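Local coordinates for protein sialidase B (Streptococcus pneumoniae serotype 4, PDB 4XJW) that hydrolyses alpha-(2->3)-, alpha-(2->6)- and alpha-(2->8)-linked terminal sialic acids from oligosaccharides, glycoproteins and glycolipids, as a glycosyl hydrolase of family 33, at residues L476-S481 and I514-R519; Y527-D532 and T536-S541. The protein carries 1 engineered substitution. All coordinates share one frame; numbering follows the deposited sequence.

Contact 1 of 2, residues L476-S481 and I514-R519; sequences LTYLIS and IRTFFR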
loop_
_atom_site.group_PDB
_atom_site.type_symbol
_atom_site.label_atom_id
_atom_site.label_comp_id
_atom_site.label_asym_id
_atom_site.label_seq_id
_atom_site.Cartn_x
_atom_site.Cartn_y
_atom_site.Cartn_z
ATOM N N LEU A 476 -15.139 -14.692 -12.075
ATOM C CA LEU A 476 -15.072 -13.238 -12.105
ATOM C C LEU A 476 -16.498 -12.741 -12.282
ATOM O O LEU A 476 -17.287 -13.325 -13.030
ATOM C CB LEU A 476 -14.198 -12.739 -13.251
ATOM C CG LEU A 476 -12.721 -13.102 -13.215
ATOM C CD1 LEU A 476 -11.959 -12.434 -14.339
ATOM C CD2 LEU A 476 -12.126 -12.710 -11.863
ATOM N N THR A 477 -16.847 -11.678 -11.575
ATOM C CA THR A 477 -18.180 -11.124 -11.695
ATOM C C THR A 477 -18.042 -9.675 -12.120
ATOM O O THR A 477 -17.737 -8.796 -11.298
ATOM C CB THR A 477 -18.991 -11.228 -10.391
ATOM O OG1 THR A 477 -18.879 -12.552 -9.846
ATOM C CG2 THR A 477 -20.458 -10.919 -10.657
ATOM N N TYR A 478 -18.242 -9.427 -13.410
ATOM C CA TYR A 478 -18.172 -8.062 -13.920
ATOM C C TYR A 478 -19.442 -7.292 -13.596
ATOM O O TYR A 478 -20.554 -7.756 -13.869
ATOM C CB TYR A 478 -17.911 -8.068 -15.425
ATOM C CG TYR A 478 -16.620 -8.772 -15.822
ATOM C CD1 TYR A 478 -16.602 -10.136 -16.107
ATOM C CD2 TYR A 478 -15.428 -8.067 -15.928
ATOM C CE1 TYR A 478 -15.416 -10.784 -16.471
ATOM C CE2 TYR A 478 -14.254 -8.690 -16.300
ATOM C CZ TYR A 478 -14.251 -10.044 -16.575
ATOM O OH TYR A 478 -13.067 -10.636 -16.946
ATOM N N LEU A 479 -19.285 -6.117 -13.001
ATOM C CA LEU A 479 -20.427 -5.267 -12.714
ATOM C C LEU A 479 -20.522 -4.196 -13.794
ATOM O O LEU A 479 -19.586 -3.406 -13.996
ATOM C CB LEU A 479 -20.303 -4.650 -11.318
ATOM C CG LEU A 479 -20.050 -5.658 -10.196
ATOM C CD1 LEU A 479 -20.102 -4.966 -8.848
ATOM C CD2 LEU A 479 -21.071 -6.795 -10.257
ATOM N N ILE A 480 -21.653 -4.172 -14.494
ATOM C CA ILE A 480 -21.833 -3.313 -15.652
ATOM C C ILE A 480 -22.934 -2.296 -15.406
ATOM O O ILE A 480 -24.020 -2.653 -14.932
ATOM C CB ILE A 480 -22.172 -4.157 -16.891
ATOM C CG1 ILE A 480 -21.069 -5.178 -17.166
ATOM C CG2 ILE A 480 -22.362 -3.277 -18.125
ATOM C CD1 ILE A 480 -21.374 -6.111 -18.332
ATOM N N SER A 481 -22.647 -1.029 -15.719
ATOM C CA SER A 481 -23.656 0.035 -15.710
ATOM C C SER A 481 -23.614 0.827 -16.999
ATOM O O SER A 481 -22.542 1.236 -17.458
ATOM C CB SER A 481 -23.458 0.994 -14.530
ATOM O OG SER A 481 -24.374 2.085 -14.625
ATOM N N ILE A 514 -12.532 -6.512 -24.982
ATOM C CA ILE A 514 -11.893 -6.308 -23.692
ATOM C C ILE A 514 -11.052 -7.521 -23.333
ATOM O O ILE A 514 -11.539 -8.659 -23.375
ATOM C CB ILE A 514 -12.938 -6.121 -22.589
ATOM C CG1 ILE A 514 -13.896 -4.978 -22.916
ATOM C CG2 ILE A 514 -12.266 -5.862 -21.239
ATOM C CD1 ILE A 514 -15.126 -4.955 -22.019
ATOM N N ARG A 515 -9.789 -7.303 -22.985
ATOM C CA ARG A 515 -9.025 -8.393 -22.393
ATOM C C ARG A 515 -8.808 -8.130 -20.913
ATOM O O ARG A 515 -8.398 -7.042 -20.518
ATOM C CB ARG A 515 -7.696 -8.636 -23.086
ATOM C CG ARG A 515 -6.941 -9.816 -22.449
ATOM C CD ARG A 515 -6.068 -10.526 -23.435
ATOM N NE ARG A 515 -6.852 -10.997 -24.563
ATOM C CZ ARG A 515 -6.338 -11.255 -25.757
ATOM N NH1 ARG A 515 -5.041 -11.098 -25.961
ATOM N NH2 ARG A 515 -7.124 -11.653 -26.748
ATOM N N THR A 516 -9.118 -9.142 -20.103
ATOM C CA THR A 516 -8.960 -9.071 -18.654
ATOM C C THR A 516 -7.774 -9.920 -18.239
ATOM O O THR A 516 -7.717 -11.092 -18.592
ATOM C CB THR A 516 -10.214 -9.588 -17.962
ATOM O OG1 THR A 516 -11.348 -8.813 -18.379
ATOM C CG2 THR A 516 -10.072 -9.496 -16.453
ATOM N N PHE A 517 -6.828 -9.328 -17.508
ATOM C CA PHE A 517 -5.689 -10.053 -16.947
ATOM C C PHE A 517 -5.941 -10.257 -15.467
ATOM O O PHE A 517 -6.357 -9.330 -14.770
ATOM C CB PHE A 517 -4.389 -9.271 -17.160
ATOM C CG PHE A 517 -4.092 -8.986 -18.606
ATOM C CD1 PHE A 517 -3.459 -9.933 -19.403
ATOM C CD2 PHE A 517 -4.469 -7.786 -19.173
ATOM C CE1 PHE A 517 -3.185 -9.678 -20.728
ATOM C CE2 PHE A 517 -4.206 -7.521 -20.511
ATOM C CZ PHE A 517 -3.568 -8.467 -21.290
ATOM N N PHE A 518 -5.713 -11.469 -14.968
ATOM C CA PHE A 518 -5.995 -11.712 -13.558
ATOM C C PHE A 518 -5.066 -12.672 -12.838
ATOM O O PHE A 518 -4.439 -13.541 -13.437
ATOM C CB PHE A 518 -7.470 -12.080 -13.318
ATOM C CG PHE A 518 -7.907 -13.384 -13.956
ATOM C CD1 PHE A 518 -8.154 -13.456 -15.318
ATOM C CD2 PHE A 518 -8.096 -14.517 -13.175
ATOM C CE1 PHE A 518 -8.577 -14.648 -15.902
ATOM C CE2 PHE A 518 -8.525 -15.701 -13.743
ATOM C CZ PHE A 518 -8.764 -15.766 -15.112
ATOM N N ARG A 519 -4.987 -12.455 -11.535
ATOM C CA ARG A 519 -4.184 -13.242 -10.617
ATOM C C ARG A 519 -4.812 -14.618 -10.421
ATOM O O ARG A 519 -6.040 -14.740 -10.382
ATOM C CB ARG A 519 -4.140 -12.474 -9.289
ATOM C CG ARG A 519 -3.524 -13.198 -8.114
ATOM C CD ARG A 519 -3.637 -12.305 -6.885
ATOM N NE ARG A 519 -3.302 -13.034 -5.669
ATOM C CZ ARG A 519 -3.322 -12.500 -4.457
ATOM N NH1 ARG A 519 -3.655 -11.227 -4.303
ATOM N NH2 ARG A 519 -3.001 -13.238 -3.402
#
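Tyr478 and Thr516 meet through their hydroxyls because of how each is turned about its first torsion. The tyrosine sets its ring beside its own backbone N (chi1 -59°), which sends OH across to the other strand. In Thr516, OG1 likewise lies beside the backbone N (chi1 -58°), and this leaves CG2 anti to N and pointing to Leu476. The two side chains come from opposite directions, and Tyr478 OH and Thr516 OG1 share a hydrogen bond of 2.9 Å in which either may be the donor. OG1 sits at the edge of the tyrosine ring, close to its plane.

Next to this polar bridge, Leu476 makes two apolar contacts through a single methyl. Its CD1 meets Thr516 CG2 tip to tip at 4.1 Å. The same CD1 also lies over one face of the Phe518 ring, a CH-pi contact 4.2 Å from the ring centroid and 16° off the ring normal.

The pattern is that of neighbouring blades in the sialidase beta-propeller. Strands 475-481 and 513-518 belong to different sheets, and their short axes stay 11.2 Å apart at closest approach, so side chains make the join. The interface is buried: Met528 also touches Leu476 and Tyr478, while Ala504 packs on both Thr516 and Phe518. Just past Phe518 follows Arg519, a substrate-binding residue by similarity, which is salt-bridged to Glu503.

Contact 2 of 2, residues Y527-D532 and T536-S541; sequences YMTSRD and TWSKVS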
loop_
_atom_site.group_PDB
_atom_site.type_symbol
_atom_site.label_atom_id
_atom_site.label_comp_id
_atom_site.label_asym_id
_atom_site.label_seq_id
_atom_site.Cartn_x
_atom_site.Cartn_y
_atom_site.Cartn_z
ATOM N N TYR A 527 -5.778 -14.806 -18.447
ATOM C CA TYR A 527 -6.585 -13.820 -19.151
ATOM C C TYR A 527 -7.788 -14.434 -19.832
ATOM O O TYR A 527 -7.821 -15.640 -20.091
ATOM C CB TYR A 527 -5.740 -12.992 -20.133
ATOM C CG TYR A 527 -5.155 -13.761 -21.295
ATOM C CD1 TYR A 527 -5.860 -13.900 -22.479
ATOM C CD2 TYR A 527 -3.889 -14.330 -21.207
ATOM C CE1 TYR A 527 -5.332 -14.589 -23.544
ATOM C CE2 TYR A 527 -3.343 -15.019 -22.266
ATOM C CZ TYR A 527 -4.079 -15.144 -23.438
ATOM O OH TYR A 527 -3.550 -15.831 -24.506
ATOM N N MET A 528 -8.791 -13.600 -20.067
ATOM C CA MET A 528 -9.960 -13.959 -20.849
ATOM C C MET A 528 -10.329 -12.746 -21.683
ATOM O O MET A 528 -9.877 -11.632 -21.402
ATOM C CB MET A 528 -11.137 -14.365 -19.957
ATOM C CG MET A 528 -11.551 -13.331 -18.916
ATOM S SD MET A 528 -13.097 -13.718 -18.054
ATOM C CE MET A 528 -12.609 -15.157 -17.108
ATOM N N THR A 529 -11.163 -12.954 -22.694
ATOM C CA THR A 529 -11.516 -11.893 -23.634
ATOM C C THR A 529 -13.017 -11.826 -23.854
ATOM O O THR A 529 -13.689 -12.867 -23.956
ATOM C CB THR A 529 -10.839 -12.125 -24.992
ATOM O OG1 THR A 529 -9.426 -12.277 -24.812
ATOM C CG2 THR A 529 -11.115 -10.970 -25.972
ATOM N N SER A 530 -13.536 -10.601 -23.932
ATOM C CA SER A 530 -14.910 -10.366 -24.364
ATOM C C SER A 530 -14.867 -9.625 -25.696
ATOM O O SER A 530 -14.014 -8.765 -25.899
ATOM C CB SER A 530 -15.671 -9.533 -23.333
ATOM O OG SER A 530 -16.964 -9.182 -23.810
ATOM N N ARG A 531 -15.789 -9.959 -26.594
ATOM C CA ARG A 531 -15.872 -9.303 -27.898
ATOM C C ARG A 531 -17.247 -8.686 -28.103
ATOM O O ARG A 531 -17.656 -8.398 -29.236
ATOM C CB ARG A 531 -15.553 -10.304 -29.009
ATOM C CG ARG A 531 -14.141 -10.849 -28.933
ATOM C CD ARG A 531 -13.848 -11.879 -30.004
ATOM N NE ARG A 531 -12.444 -12.281 -29.963
ATOM C CZ ARG A 531 -11.452 -11.558 -30.474
ATOM N NH1 ARG A 531 -11.707 -10.396 -31.064
ATOM N NH2 ARG A 531 -10.200 -11.986 -30.388
ATOM N N ASP A 532 -17.961 -8.479 -27.001
ATOM C CA ASP A 532 -19.271 -7.846 -27.035
ATOM C C ASP A 532 -19.440 -6.878 -25.873
ATOM O O ASP A 532 -20.504 -6.805 -25.263
ATOM C CB ASP A 532 -20.394 -8.892 -27.037
ATOM C CG ASP A 532 -20.273 -9.895 -25.904
ATOM O OD1 ASP A 532 -19.487 -9.663 -24.958
ATOM O OD2 ASP A 532 -20.983 -10.923 -25.955
ATOM N N THR A 536 -20.422 -11.183 -22.611
ATOM C CA THR A 536 -19.990 -12.572 -22.527
ATOM C C THR A 536 -18.468 -12.689 -22.562
ATOM O O THR A 536 -17.782 -11.788 -23.052
ATOM C CB THR A 536 -20.607 -13.452 -23.662
ATOM O OG1 THR A 536 -20.078 -13.056 -24.929
ATOM C CG2 THR A 536 -22.125 -13.353 -23.683
ATOM N N TRP A 537 -17.952 -13.809 -22.056
ATOM C CA TRP A 537 -16.513 -14.000 -21.855
ATOM C C TRP A 537 -15.988 -15.335 -22.348
ATOM O O TRP A 537 -16.671 -16.361 -22.279
ATOM C CB TRP A 537 -16.155 -13.822 -20.373
ATOM C CG TRP A 537 -16.460 -12.427 -19.955
ATOM C CD1 TRP A 537 -17.639 -11.963 -19.477
ATOM C CD2 TRP A 537 -15.579 -11.302 -20.037
ATOM N NE1 TRP A 537 -17.557 -10.594 -19.259
ATOM C CE2 TRP A 537 -16.289 -10.174 -19.581
ATOM C CE3 TRP A 537 -14.247 -11.140 -20.442
ATOM C CZ2 TRP A 537 -15.719 -8.901 -19.515
ATOM C CZ3 TRP A 537 -13.672 -9.866 -20.368
ATOM C CH2 TRP A 537 -14.414 -8.772 -19.913
ATOM N N SER A 538 -14.754 -15.316 -22.828
ATOM C CA SER A 538 -14.114 -16.510 -23.369
ATOM C C SER A 538 -13.595 -17.443 -22.280
ATOM O O SER A 538 -13.603 -17.114 -21.084
ATOM C CB SER A 538 -12.931 -16.098 -24.225
ATOM O OG SER A 538 -11.865 -15.672 -23.389
ATOM N N LYS A 539 -13.119 -18.614 -22.693
ATOM C CA LYS A 539 -12.376 -19.460 -21.782
ATOM C C LYS A 539 -11.092 -18.759 -21.336
ATOM O O LYS A 539 -10.687 -17.724 -21.898
ATOM C CB LYS A 539 -12.049 -20.814 -22.419
ATOM C CG LYS A 539 -13.256 -21.569 -22.943
ATOM C CD LYS A 539 -14.342 -21.711 -21.888
ATOM C CE LYS A 539 -15.061 -23.037 -22.052
ATOM N NZ LYS A 539 -15.210 -23.361 -23.499
ATOM N N VAL A 540 -10.459 -19.339 -20.327
ATOM C CA VAL A 540 -9.265 -18.781 -19.707
ATOM C C VAL A 540 -7.996 -19.300 -20.369
ATOM O O VAL A 540 -7.878 -20.496 -20.654
ATOM C CB VAL A 540 -9.242 -19.112 -18.210
ATOM C CG1 VAL A 540 -7.943 -18.690 -17.555
ATOM C CG2 VAL A 540 -10.450 -18.497 -17.509
ATOM N N SER A 541 -7.065 -18.393 -20.638
ATOM C CA SER A 541 -5.722 -18.738 -21.093
ATOM C C SER A 541 -4.703 -18.191 -20.102
ATOM O O SER A 541 -5.065 -17.460 -19.176
ATOM C CB SER A 541 -5.458 -18.149 -22.474
ATOM O OG SER A 541 -6.298 -18.748 -23.436
HETATM O O HOH W 1 -17.430 -12.232 -26.306
#
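An Asp-box, the BNR 4 repeat, shapes this hairpin, and its signature residues Ser530, Asp532, Thr536 and Trp537 make the contact at its turn. Asp532 grips Thr536 with both carboxylate oxygens, each met on its syn side. OD1 accepts a bond from the backbone N of Thr536 at 2.9 Å, while OD2 takes a short bond of 2.5 Å from Thr536 OG1. With chi1 at 67°, that hydroxyl sits between its own N and carbonyl carbon, on the side where the carboxylate lies. One water joins the turn from a further direction, accepting from Arg531 N and donating to Thr536 OG1. Ser530 OG accepts from the backbone N of Gly534, inside the turn, and more weakly from Asp532 N.

The ring of Trp537 lies against the serine. Ser530 CB stands almost squarely over its six-membered ring, 3.5 Å from the centroid, and Met528 SD approaches the same ring obliquely, a Met-aromatic contact with SD 3.7 Å from CE3. Met528 continues to Val540, CE touching CG2. The indole also stacks with Tyr478 of the neighbouring blade.

Further along, Ser538 completes its pairing with Thr529 half by side chain: its N donates to Thr529 O, but Ser538 OG accepts a bond from Thr529 N at 2.9 Å and in turn donates to Lys539 O. Regular pairing resumes at Tyr527 and Ser541, an antiparallel hydrogen-bonded pair in which Ser541 CB lies over one face of the tyrosine ring, 3.8 Å from its centroid. A polar, bonded turn beside a tryptophan packed against the preceding blade is the hallmark of Asp-boxes in sialidase propellers, where they join the third and fourth strands.

Contact 1 bridges two blades, contact 2 lies in the second of them, and strands 513-518 and 526-530 are neighbours there; the contact centres are about 9 Å apart. Main chain ties them where Ser530 N meets Ile514 O at 2.8 Å, and side chains do so where Arg515 NE meets Thr529 OG1 at 2.9 Å. On the inter-blade side, Trp537 CZ3 packs 3.2 Å from Thr516 OG1, so the Asp-box indole of contact 2 flanks the polar bridge of contact 1. Contact 1 lies nearer the catalytic centre: the Phe518 side chain is about 6 Å from that of Glu503, a predicted active-site residue. Bound optactin is about 13 Å from the Thr516 side chain and about 14 Å from that of Trp537.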